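Local coordinates for glucose-inhibited division protein A-related protein, probable oxidoreductase (Thermus thermophilus, PDB 2CUL) that binds flavin-adenine dinucleotide on a Rossmann-type fold and is probably an oxidoreductase, related to the glucose-inhibited division protein A family, at residues 6-11 with 29-34; 34-39 with 84-89; 160-165 with 179-184. One frame throughout, in Å; residues are numbered along the deposited sequence.

Contact 1: 6-11 with 29-34; sequences VLIVGA and VGLLTQ. With FAD (flavin-adenine dinucleotide), chain B.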
# COMPACT_ATOMS: atom_id res chain seq x y z
N VAL A 6 6.17 -12.17 -4.86
CA VAL A 6 5.62 -10.82 -4.93
C VAL A 6 5.98 -10.07 -3.65
O VAL A 6 5.71 -10.56 -2.55
CB VAL A 6 4.08 -10.83 -5.08
CG1 VAL A 6 3.56 -9.40 -5.21
CG2 VAL A 6 3.67 -11.65 -6.30
N LEU A 7 6.60 -8.90 -3.80
CA LEU A 7 6.97 -8.06 -2.67
C LEU A 7 6.05 -6.85 -2.74
O LEU A 7 6.03 -6.14 -3.74
CB LEU A 7 8.42 -7.60 -2.77
CG LEU A 7 8.86 -6.53 -1.75
CD1 LEU A 7 8.86 -7.12 -0.35
CD2 LEU A 7 10.25 -6.03 -2.11
N ILE A 8 5.28 -6.63 -1.67
CA ILE A 8 4.35 -5.52 -1.61
C ILE A 8 4.80 -4.49 -0.59
O ILE A 8 5.07 -4.84 0.57
CB ILE A 8 2.94 -6.01 -1.21
CG1 ILE A 8 2.47 -7.08 -2.19
CG2 ILE A 8 1.96 -4.84 -1.18
CD1 ILE A 8 1.22 -7.83 -1.72
N VAL A 9 4.89 -3.23 -1.01
CA VAL A 9 5.30 -2.14 -0.13
C VAL A 9 4.05 -1.39 0.32
O VAL A 9 3.43 -0.66 -0.46
CB VAL A 9 6.25 -1.16 -0.85
CG1 VAL A 9 6.65 -0.02 0.08
CG2 VAL A 9 7.50 -1.91 -1.32
N GLY A 10 3.67 -1.58 1.59
CA GLY A 10 2.50 -0.92 2.13
C GLY A 10 1.43 -1.92 2.54
O GLY A 10 0.81 -2.56 1.69
N ALA A 11 1.20 -2.04 3.85
CA ALA A 11 0.21 -2.97 4.38
C ALA A 11 -1.11 -2.26 4.69
O ALA A 11 -1.68 -2.43 5.77
CB ALA A 11 0.74 -3.65 5.63
N VAL A 29 4.42 -14.43 -0.54
CA VAL A 29 4.34 -12.97 -0.48
C VAL A 29 5.11 -12.33 0.66
O VAL A 29 5.09 -12.80 1.80
CB VAL A 29 2.87 -12.51 -0.35
CG1 VAL A 29 2.81 -10.99 -0.30
CG2 VAL A 29 2.06 -13.04 -1.51
N GLY A 30 5.78 -11.24 0.34
CA GLY A 30 6.50 -10.48 1.34
C GLY A 30 5.76 -9.16 1.42
O GLY A 30 5.65 -8.45 0.41
N LEU A 31 5.22 -8.84 2.59
CA LEU A 31 4.49 -7.59 2.78
C LEU A 31 5.31 -6.69 3.69
O LEU A 31 5.38 -6.88 4.90
CB LEU A 31 3.12 -7.88 3.41
CG LEU A 31 2.19 -6.68 3.65
CD1 LEU A 31 1.99 -5.89 2.36
CD2 LEU A 31 0.85 -7.20 4.16
N LEU A 32 5.96 -5.71 3.06
CA LEU A 32 6.82 -4.75 3.75
C LEU A 32 6.06 -3.48 4.08
O LEU A 32 5.37 -2.93 3.23
CB LEU A 32 8.02 -4.44 2.84
CG LEU A 32 9.12 -3.47 3.25
CD1 LEU A 32 10.34 -3.72 2.36
CD2 LEU A 32 8.65 -2.03 3.12
N THR A 33 6.17 -3.01 5.32
CA THR A 33 5.46 -1.80 5.71
C THR A 33 6.25 -1.05 6.78
O THR A 33 6.86 -1.66 7.65
CB THR A 33 4.01 -2.15 6.16
OG1 THR A 33 3.15 -1.03 5.93
CG2 THR A 33 3.98 -2.56 7.63
N GLN A 34 6.25 0.29 6.71
CA GLN A 34 7.03 1.08 7.65
C GLN A 34 6.65 1.01 9.12
O GLN A 34 7.52 1.17 9.99
CB GLN A 34 7.09 2.55 7.21
CG GLN A 34 5.77 3.25 7.05
CD GLN A 34 5.93 4.59 6.34
OE1 GLN A 34 6.84 4.76 5.54
NE2 GLN A 34 5.04 5.53 6.63
PA FAD B . -3.05 3.05 3.07
O1A FAD B . -2.80 4.41 3.57
O2A FAD B . -4.19 2.26 3.62
O5B FAD B . -1.74 2.16 3.25
C5B FAD B . -0.47 2.66 2.81
C4B FAD B . 0.57 1.89 3.61
O4B FAD B . 1.83 2.10 2.96
C3B FAD B . 0.74 2.37 5.06
O3B FAD B . 0.71 1.30 5.98
C2B FAD B . 2.06 3.10 5.03
O2B FAD B . 2.72 3.22 6.26
C1B FAD B . 2.81 2.30 3.97
N9A FAD B . 3.94 3.00 3.36
C8A FAD B . 3.91 4.19 2.67
N7A FAD B . 5.11 4.55 2.24
C5A FAD B . 5.95 3.54 2.67
C6A FAD B . 7.35 3.35 2.52
N6A FAD B . 8.14 4.18 1.88
N1A FAD B . 7.89 2.20 3.09
C2A FAD B . 7.09 1.31 3.76
N3A FAD B . 5.75 1.45 3.93
C4A FAD B . 5.23 2.57 3.37
N1 FAD B . -11.70 6.22 2.45
C2 FAD B . -12.81 5.77 3.14
O2 FAD B . -13.45 4.83 2.73
N3 FAD B . -13.17 6.42 4.32
C4 FAD B . -12.49 7.50 4.86
O4 FAD B . -12.87 8.03 5.92
C4X FAD B . -11.36 7.96 4.15
N5 FAD B . -10.63 9.05 4.62
C5X FAD B . -9.53 9.51 3.93
C6 FAD B . -8.82 10.60 4.42
C7 FAD B . -7.68 11.11 3.76
C7M FAD B . -6.95 12.29 4.35
C8 FAD B . -7.25 10.47 2.55
C8M FAD B . -6.04 10.94 1.79
C9 FAD B . -7.97 9.36 2.03
C9A FAD B . -9.11 8.86 2.70
N10 FAD B . -9.87 7.73 2.21
C10 FAD B . -10.99 7.29 2.93
C1' FAD B . -9.51 7.01 0.92
C2' FAD B . -8.85 5.62 1.01
O2' FAD B . -9.83 4.66 1.32
C3' FAD B . -7.72 5.55 2.05
O3' FAD B . -6.69 6.50 1.76
C4' FAD B . -7.03 4.17 2.10
O4' FAD B . -6.21 4.05 3.26
C5' FAD B . -6.19 3.98 0.82
O5' FAD B . -5.59 2.68 0.83
P FAD B . -4.08 2.43 0.41
O1P FAD B . -3.90 0.97 0.52
O2P FAD B . -3.80 3.04 -0.94
O3P FAD B . -3.21 3.20 1.47

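Contact 2: 34-39 with 84-89; sequences QSLDAV and LHLFQA. With FAD (flavin-adenine dinucleotide), chain B.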
# COMPACT_ATOMS: atom_id res chain seq x y z
N GLN A 34 6.25 0.29 6.71
CA GLN A 34 7.03 1.08 7.65
C GLN A 34 6.65 1.01 9.12
O GLN A 34 7.52 1.17 9.99
CB GLN A 34 7.09 2.55 7.21
CG GLN A 34 5.77 3.25 7.05
CD GLN A 34 5.93 4.59 6.34
OE1 GLN A 34 6.84 4.76 5.54
NE2 GLN A 34 5.04 5.53 6.63
N SER A 35 5.38 0.77 9.41
CA SER A 35 4.95 0.69 10.80
C SER A 35 3.93 -0.43 10.99
O SER A 35 2.83 -0.35 10.46
CB SER A 35 4.33 2.01 11.25
OG SER A 35 3.90 1.92 12.59
N LEU A 36 4.31 -1.46 11.73
CA LEU A 36 3.38 -2.57 11.97
C LEU A 36 2.19 -2.09 12.77
O LEU A 36 1.09 -2.65 12.67
CB LEU A 36 4.09 -3.71 12.70
CG LEU A 36 5.12 -4.47 11.86
CD1 LEU A 36 5.79 -5.52 12.74
CD2 LEU A 36 4.46 -5.13 10.66
N ASP A 37 2.38 -1.03 13.56
CA ASP A 37 1.29 -0.48 14.37
C ASP A 37 0.28 0.31 13.55
O ASP A 37 -0.69 0.84 14.11
CB ASP A 37 1.85 0.41 15.49
CG ASP A 37 2.87 -0.29 16.35
OD1 ASP A 37 2.62 -1.44 16.76
OD2 ASP A 37 3.93 0.31 16.62
N ALA A 38 0.49 0.39 12.24
CA ALA A 38 -0.42 1.13 11.37
C ALA A 38 -1.03 0.25 10.28
O ALA A 38 -1.74 0.74 9.41
CB ALA A 38 0.30 2.31 10.74
N VAL A 39 -0.75 -1.05 10.33
CA VAL A 39 -1.29 -1.98 9.34
C VAL A 39 -2.81 -1.86 9.24
O VAL A 39 -3.51 -1.99 10.24
CB VAL A 39 -0.94 -3.45 9.71
CG1 VAL A 39 -1.69 -4.41 8.81
CG2 VAL A 39 0.56 -3.66 9.58
N LEU A 84 2.42 -15.86 3.75
CA LEU A 84 2.71 -14.44 3.87
C LEU A 84 3.70 -14.09 4.96
O LEU A 84 3.61 -14.62 6.07
CB LEU A 84 1.41 -13.67 4.12
CG LEU A 84 1.55 -12.16 4.35
CD1 LEU A 84 2.19 -11.49 3.13
CD2 LEU A 84 0.18 -11.56 4.63
N HIS A 85 4.64 -13.22 4.64
CA HIS A 85 5.59 -12.75 5.64
C HIS A 85 5.43 -11.25 5.75
O HIS A 85 5.79 -10.50 4.83
CB HIS A 85 7.04 -13.05 5.26
CG HIS A 85 8.01 -12.69 6.35
ND1 HIS A 85 9.32 -12.37 6.10
CD2 HIS A 85 7.84 -12.62 7.69
CE1 HIS A 85 9.93 -12.11 7.25
NE2 HIS A 85 9.06 -12.25 8.23
N LEU A 86 4.85 -10.81 6.86
CA LEU A 86 4.63 -9.39 7.12
C LEU A 86 5.80 -8.90 7.95
O LEU A 86 6.08 -9.45 9.02
CB LEU A 86 3.32 -9.20 7.88
CG LEU A 86 3.04 -7.83 8.49
CD1 LEU A 86 2.99 -6.76 7.40
CD2 LEU A 86 1.71 -7.88 9.24
N PHE A 87 6.51 -7.89 7.47
CA PHE A 87 7.64 -7.38 8.23
C PHE A 87 7.77 -5.87 8.13
O PHE A 87 7.22 -5.23 7.22
CB PHE A 87 8.94 -8.07 7.77
CG PHE A 87 9.32 -7.80 6.34
CD1 PHE A 87 10.22 -6.79 6.03
CD2 PHE A 87 8.77 -8.56 5.31
CE1 PHE A 87 10.59 -6.54 4.71
CE2 PHE A 87 9.13 -8.31 3.98
CZ PHE A 87 10.04 -7.30 3.68
N GLN A 88 8.49 -5.29 9.09
CA GLN A 88 8.68 -3.85 9.14
C GLN A 88 9.95 -3.41 8.45
O GLN A 88 11.01 -4.00 8.63
CB GLN A 88 8.72 -3.38 10.60
CG GLN A 88 8.83 -1.85 10.80
CD GLN A 88 10.19 -1.29 10.39
OE1 GLN A 88 11.23 -1.88 10.71
NE2 GLN A 88 10.19 -0.15 9.71
N ALA A 89 9.82 -2.37 7.63
CA ALA A 89 10.95 -1.79 6.93
C ALA A 89 10.43 -0.54 6.24
O ALA A 89 9.24 -0.47 5.91
CB ALA A 89 11.52 -2.77 5.90
PA FAD B . -3.05 3.05 3.07
O1A FAD B . -2.80 4.41 3.57
O2A FAD B . -4.19 2.26 3.62
O5B FAD B . -1.74 2.16 3.25
C5B FAD B . -0.47 2.66 2.81
C4B FAD B . 0.57 1.89 3.61
O4B FAD B . 1.83 2.10 2.96
C3B FAD B . 0.74 2.37 5.06
O3B FAD B . 0.71 1.30 5.98
C2B FAD B . 2.06 3.10 5.03
O2B FAD B . 2.72 3.22 6.26
C1B FAD B . 2.81 2.30 3.97
N9A FAD B . 3.94 3.00 3.36
C8A FAD B . 3.91 4.19 2.67
N7A FAD B . 5.11 4.55 2.24
C5A FAD B . 5.95 3.54 2.67
C6A FAD B . 7.35 3.35 2.52
N6A FAD B . 8.14 4.18 1.88
N1A FAD B . 7.89 2.20 3.09
C2A FAD B . 7.09 1.31 3.76
N3A FAD B . 5.75 1.45 3.93
C4A FAD B . 5.23 2.57 3.37
N1 FAD B . -11.70 6.22 2.45
C2 FAD B . -12.81 5.77 3.14
O2 FAD B . -13.45 4.83 2.73
N3 FAD B . -13.17 6.42 4.32
C4 FAD B . -12.49 7.50 4.86
O4 FAD B . -12.87 8.03 5.92
C4X FAD B . -11.36 7.96 4.15
N5 FAD B . -10.63 9.05 4.62
C5X FAD B . -9.53 9.51 3.93
C6 FAD B . -8.82 10.60 4.42
C7 FAD B . -7.68 11.11 3.76
C7M FAD B . -6.95 12.29 4.35
C8 FAD B . -7.25 10.47 2.55
C8M FAD B . -6.04 10.94 1.79
C9 FAD B . -7.97 9.36 2.03
C9A FAD B . -9.11 8.86 2.70
N10 FAD B . -9.87 7.73 2.21
C10 FAD B . -10.99 7.29 2.93
C1' FAD B . -9.51 7.01 0.92
C2' FAD B . -8.85 5.62 1.01
O2' FAD B . -9.83 4.66 1.32
C3' FAD B . -7.72 5.55 2.05
O3' FAD B . -6.69 6.50 1.76
C4' FAD B . -7.03 4.17 2.10
O4' FAD B . -6.21 4.05 3.26
C5' FAD B . -6.19 3.98 0.82
O5' FAD B . -5.59 2.68 0.83
P FAD B . -4.08 2.43 0.41
O1P FAD B . -3.90 0.97 0.52
O2P FAD B . -3.80 3.04 -0.94
O3P FAD B . -3.21 3.20 1.47

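Contact 3: 160-165 with 179-184; sequences FVEREG and RYLAFH. With FAD (flavin-adenine dinucleotide), chain B.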
# COMPACT_ATOMS: atom_id res chain seq x y z
N PHE A 160 4.00 12.76 -11.24
CA PHE A 160 2.93 12.68 -10.24
C PHE A 160 1.91 13.81 -10.38
O PHE A 160 2.18 14.85 -10.98
CB PHE A 160 3.53 12.75 -8.84
CG PHE A 160 4.49 11.65 -8.54
CD1 PHE A 160 4.05 10.45 -7.97
CD2 PHE A 160 5.84 11.78 -8.84
CE1 PHE A 160 4.94 9.41 -7.72
CE2 PHE A 160 6.74 10.75 -8.59
CZ PHE A 160 6.29 9.56 -8.03
N VAL A 161 0.73 13.59 -9.80
CA VAL A 161 -0.33 14.59 -9.80
C VAL A 161 -0.74 14.80 -8.35
O VAL A 161 -0.64 13.89 -7.53
CB VAL A 161 -1.57 14.13 -10.62
CG1 VAL A 161 -1.19 13.97 -12.08
CG2 VAL A 161 -2.12 12.82 -10.08
N GLU A 162 -1.18 16.01 -8.02
CA GLU A 162 -1.58 16.32 -6.66
C GLU A 162 -3.02 15.94 -6.36
O GLU A 162 -3.91 16.17 -7.18
CB GLU A 162 -1.38 17.81 -6.37
CG GLU A 162 0.07 18.25 -6.35
CD GLU A 162 0.23 19.70 -5.92
OE1 GLU A 162 -0.21 20.04 -4.80
OE2 GLU A 162 0.80 20.49 -6.70
N ARG A 163 -3.23 15.35 -5.19
CA ARG A 163 -4.55 14.93 -4.75
C ARG A 163 -4.73 15.35 -3.30
O ARG A 163 -3.76 15.74 -2.63
CB ARG A 163 -4.71 13.41 -4.87
CG ARG A 163 -4.68 12.88 -6.30
CD ARG A 163 -5.85 13.42 -7.10
NE ARG A 163 -5.94 12.83 -8.43
CZ ARG A 163 -6.79 13.23 -9.37
NH1 ARG A 163 -7.63 14.23 -9.12
NH2 ARG A 163 -6.81 12.64 -10.56
N GLU A 164 -5.96 15.28 -2.80
CA GLU A 164 -6.23 15.65 -1.42
C GLU A 164 -7.36 14.82 -0.83
O GLU A 164 -8.33 14.50 -1.51
CB GLU A 164 -6.60 17.13 -1.33
CG GLU A 164 -6.84 17.61 0.10
CD GLU A 164 -7.26 19.07 0.18
OE1 GLU A 164 -8.39 19.39 -0.22
OE2 GLU A 164 -6.45 19.89 0.65
N GLY A 165 -7.20 14.46 0.44
CA GLY A 165 -8.22 13.71 1.13
C GLY A 165 -8.55 14.49 2.38
O GLY A 165 -7.78 15.36 2.79
N ARG A 179 -2.72 16.37 1.74
CA ARG A 179 -2.41 16.55 0.33
C ARG A 179 -1.29 15.57 0.04
O ARG A 179 -0.32 15.48 0.81
CB ARG A 179 -1.98 17.99 0.04
CG ARG A 179 -3.13 18.98 0.12
CD ARG A 179 -2.73 20.34 -0.41
NE ARG A 179 -3.85 21.28 -0.38
CZ ARG A 179 -3.79 22.54 -0.82
NH1 ARG A 179 -2.65 23.01 -1.31
NH2 ARG A 179 -4.86 23.32 -0.76
N TYR A 180 -1.41 14.83 -1.05
CA TYR A 180 -0.41 13.84 -1.38
C TYR A 180 -0.23 13.74 -2.88
O TYR A 180 -0.95 14.37 -3.66
CB TYR A 180 -0.83 12.48 -0.82
CG TYR A 180 -2.11 11.94 -1.43
CD1 TYR A 180 -2.07 11.06 -2.51
CD2 TYR A 180 -3.36 12.34 -0.95
CE1 TYR A 180 -3.24 10.59 -3.11
CE2 TYR A 180 -4.54 11.87 -1.54
CZ TYR A 180 -4.47 11.00 -2.62
OH TYR A 180 -5.63 10.55 -3.22
N LEU A 181 0.75 12.95 -3.29
CA LEU A 181 1.04 12.76 -4.70
C LEU A 181 0.72 11.34 -5.14
O LEU A 181 1.06 10.38 -4.46
CB LEU A 181 2.51 13.05 -4.99
CG LEU A 181 3.00 14.48 -4.72
CD1 LEU A 181 4.46 14.59 -5.12
CD2 LEU A 181 2.16 15.47 -5.52
N ALA A 182 0.06 11.23 -6.29
CA ALA A 182 -0.28 9.94 -6.86
C ALA A 182 0.43 9.86 -8.20
O ALA A 182 0.66 10.88 -8.85
CB ALA A 182 -1.78 9.82 -7.06
N PHE A 183 0.80 8.65 -8.62
CA PHE A 183 1.45 8.47 -9.91
C PHE A 183 0.53 9.02 -10.99
O PHE A 183 -0.68 8.80 -10.96
CB PHE A 183 1.69 6.99 -10.18
CG PHE A 183 2.85 6.41 -9.42
CD1 PHE A 183 4.15 6.66 -9.82
CD2 PHE A 183 2.62 5.60 -8.31
CE1 PHE A 183 5.23 6.12 -9.12
CE2 PHE A 183 3.69 5.05 -7.60
CZ PHE A 183 5.00 5.31 -8.01
N HIS A 184 1.11 9.74 -11.94
CA HIS A 184 0.33 10.30 -13.04
C HIS A 184 -0.31 9.12 -13.78
O HIS A 184 0.32 8.07 -13.95
CB HIS A 184 1.25 11.08 -13.97
CG HIS A 184 0.53 11.84 -15.04
ND1 HIS A 184 -0.05 11.22 -16.13
CD2 HIS A 184 0.29 13.17 -15.19
CE1 HIS A 184 -0.63 12.14 -16.89
NE2 HIS A 184 -0.43 13.32 -16.35
PA FAD B . -3.05 3.05 3.07
O1A FAD B . -2.80 4.41 3.57
O2A FAD B . -4.19 2.26 3.62
O5B FAD B . -1.74 2.16 3.25
C5B FAD B . -0.47 2.66 2.81
C4B FAD B . 0.57 1.89 3.61
O4B FAD B . 1.83 2.10 2.96
C3B FAD B . 0.74 2.37 5.06
O3B FAD B . 0.71 1.30 5.98
C2B FAD B . 2.06 3.10 5.03
O2B FAD B . 2.72 3.22 6.26
C1B FAD B . 2.81 2.30 3.97
N9A FAD B . 3.94 3.00 3.36
C8A FAD B . 3.91 4.19 2.67
N7A FAD B . 5.11 4.55 2.24
C5A FAD B . 5.95 3.54 2.67
C6A FAD B . 7.35 3.35 2.52
N6A FAD B . 8.14 4.18 1.88
N1A FAD B . 7.89 2.20 3.09
C2A FAD B . 7.09 1.31 3.76
N3A FAD B . 5.75 1.45 3.93
C4A FAD B . 5.23 2.57 3.37
N1 FAD B . -11.70 6.22 2.45
C2 FAD B . -12.81 5.77 3.14
O2 FAD B . -13.45 4.83 2.73
N3 FAD B . -13.17 6.42 4.32
C4 FAD B . -12.49 7.50 4.86
O4 FAD B . -12.87 8.03 5.92
C4X FAD B . -11.36 7.96 4.15
N5 FAD B . -10.63 9.05 4.62
C5X FAD B . -9.53 9.51 3.93
C6 FAD B . -8.82 10.60 4.42
C7 FAD B . -7.68 11.11 3.76
C7M FAD B . -6.95 12.29 4.35
C8 FAD B . -7.25 10.47 2.55
C8M FAD B . -6.04 10.94 1.79
C9 FAD B . -7.97 9.36 2.03
C9A FAD B . -9.11 8.86 2.70
N10 FAD B . -9.87 7.73 2.21
C10 FAD B . -10.99 7.29 2.93
C1' FAD B . -9.51 7.01 0.92
C2' FAD B . -8.85 5.62 1.01
O2' FAD B . -9.83 4.66 1.32
C3' FAD B . -7.72 5.55 2.05
O3' FAD B . -6.69 6.50 1.76
C4' FAD B . -7.03 4.17 2.10
O4' FAD B . -6.21 4.05 3.26
C5' FAD B . -6.19 3.98 0.82
O5' FAD B . -5.59 2.68 0.83
P FAD B . -4.08 2.43 0.41
O1P FAD B . -3.90 0.97 0.52
O2P FAD B . -3.80 3.04 -0.94
O3P FAD B . -3.21 3.20 1.47
O HOH W 1 -7.99 11.59 -2.63

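Contact 1: 6-11 with 29-34
T33 turns its hydroxyl onto the backbone amide of A11, N of A11 donating to OG1 of T33 over 3.0 Å. OG1 stands anti to its own backbone N (chi1 -153°), which brings it across to 6-11, and the CB atoms of the two residues also touch. Upstream, strands 6-9 and 29-33 run parallel at 17°, joined by backbone hydrogen bonds from G30 N to V6 O, I8 N to G30 O, L32 N to I8 O and G10 N to L32 O. They are the two strands of a Rossmann beta-alpha-beta unit, and its helix 13-24 packs T18, A19 and L22 against V6, I8 and V29. On that face I8 bridges two neighbours: its CD1 meets CG1 of V29 at 3.8 Å, and its CB lies 3.7 Å from CD1 of L31. CG of L31 is anti to its backbone N (chi1 -178°); of the methyls it bears, CD1 also touches O of G10, and CD2 rests 3.8 Å from CB of A11. On the other face, CD1 of L7 comes within 3.6 Å of O of G30, a residue without a side chain. There CG1 of V9 and CD2 of L32 approach to 4.2 Å, and both touch C2A of the FAD adenine. CA of G10 comes 3.2 Å from the ribose O4B of FAD; a CB there would clash with that oxygen and with the preceding carbonyl. The strand ends thus offer carbon to the adenine and a bare glycine to the ribose, consistent with G10 opening a GxGxxG dinucleotide-binding motif.

Contact 2: 34-39 with 84-89
Q34 and A89 bring their CA atoms to 4.9 Å where segment 34-39, a loop with a 3-10 turn at 36-38, leaves strand 29-33 and passes the end of segment 84-89. CA of Q34 makes a CA-H...O contact of 3.2 Å with O of A89. Beside it, NE2 of Q88 donates to O of Q34 at 3.0 Å, coming from 37° above the carbonyl plane; a bend in the Q88 chain places CD (chi2 -70°) on the way to this NE2. The same NE2 also bonds to OE2 of E108. Next to this bond L36 and L86 run antiparallel past one another, CD2 of L36 resting 3.7 Å from CG of L86, while CG of L36 sits 4.0 Å from CB of Q88. CG2 of V39 adds a looser touch on L86. Q34 points its own side chain elsewhere: CG lies between the backbone N and the carbonyl carbon (chi1 58°), and the extended chain beyond it carries the amide over the FAD adenine face, OE1 standing 3.2 Å from C5A. Its backbone N lies 3.1 Å from N3A of FAD. The Q88 amide holds the carbonyl of Q34 while L86 holds L36, so the loop is fixed to strand 84-97 just where Q34 covers the adenine.

Contact 3: 160-165 with 179-184
OE2 of E164 is gripped by two arginines: NE of R179 donates to it over 3.1 Å in a salt bridge, and R177 NH1 forms a second. The oxygen lies in the plane of the R179 guanidinium, at its edge, but is itself approached from 43° above the carboxylate plane. The two residues face each other across a beta hairpin, strands 160-167 and 176-183, an antiparallel pair at the border of a four-stranded sheet. Backbone hydrogen bonds run both ways between V161 and A182 and between R163 and Y180. On the sheet face that carries these four side chains, Y180 holds CG between its backbone N and carbonyl carbon (chi1 64°), the start of a ring that lies beneath CB of R163. That CB makes a CH-pi contact over the face, displaced toward CZ and 3.7 Å from the ring centroid. OH of Y180 donates to a water at 2.6 Å, in the ring plane, and that water donates to O of E164 at 3.1 Å. CE2 of Y180 also lies 3.8 Å from the flavin methyl C8M. An alanine at Y180 would probably leave R163 CB without its ring, the water without its phenol donor and C8M without this neighbour. At the far end F160 and F183 point the same way with their planes 33° apart, CE1 of F160 over the F183 ring toward its rim, 3.5 Å from CD1 of F183; L153 of helix 148-155 packs on both. At the flavin end, a CB on G165 would strike C8 of FAD; as glycine, its carbonyl C comes to 3.4 Å from C7M.

From the N terminus, contact 1 closes first, pairing strand 6-9 with strand 29-33 over the 17 residues that hold helix 13-24. Contact 2 opens at its last residue, the shared Q34, and closes a longer excursion of 44 residues, with helices 55-59 and 67-79, onto strand 84-97. Contact 3 follows, a short hairpin closure of 13 residues. The three are in series; none nests or crosses. Contacts 1 and 2 touch, since strands 29-33 and 84-97 are neighbours in the mixed sheet. Contact 3 lies in the separate antiparallel sheet, its centre about 21 Å from that of contact 1. FAD spans them: adenosine at contacts 1 and 2, flavin at contact 3.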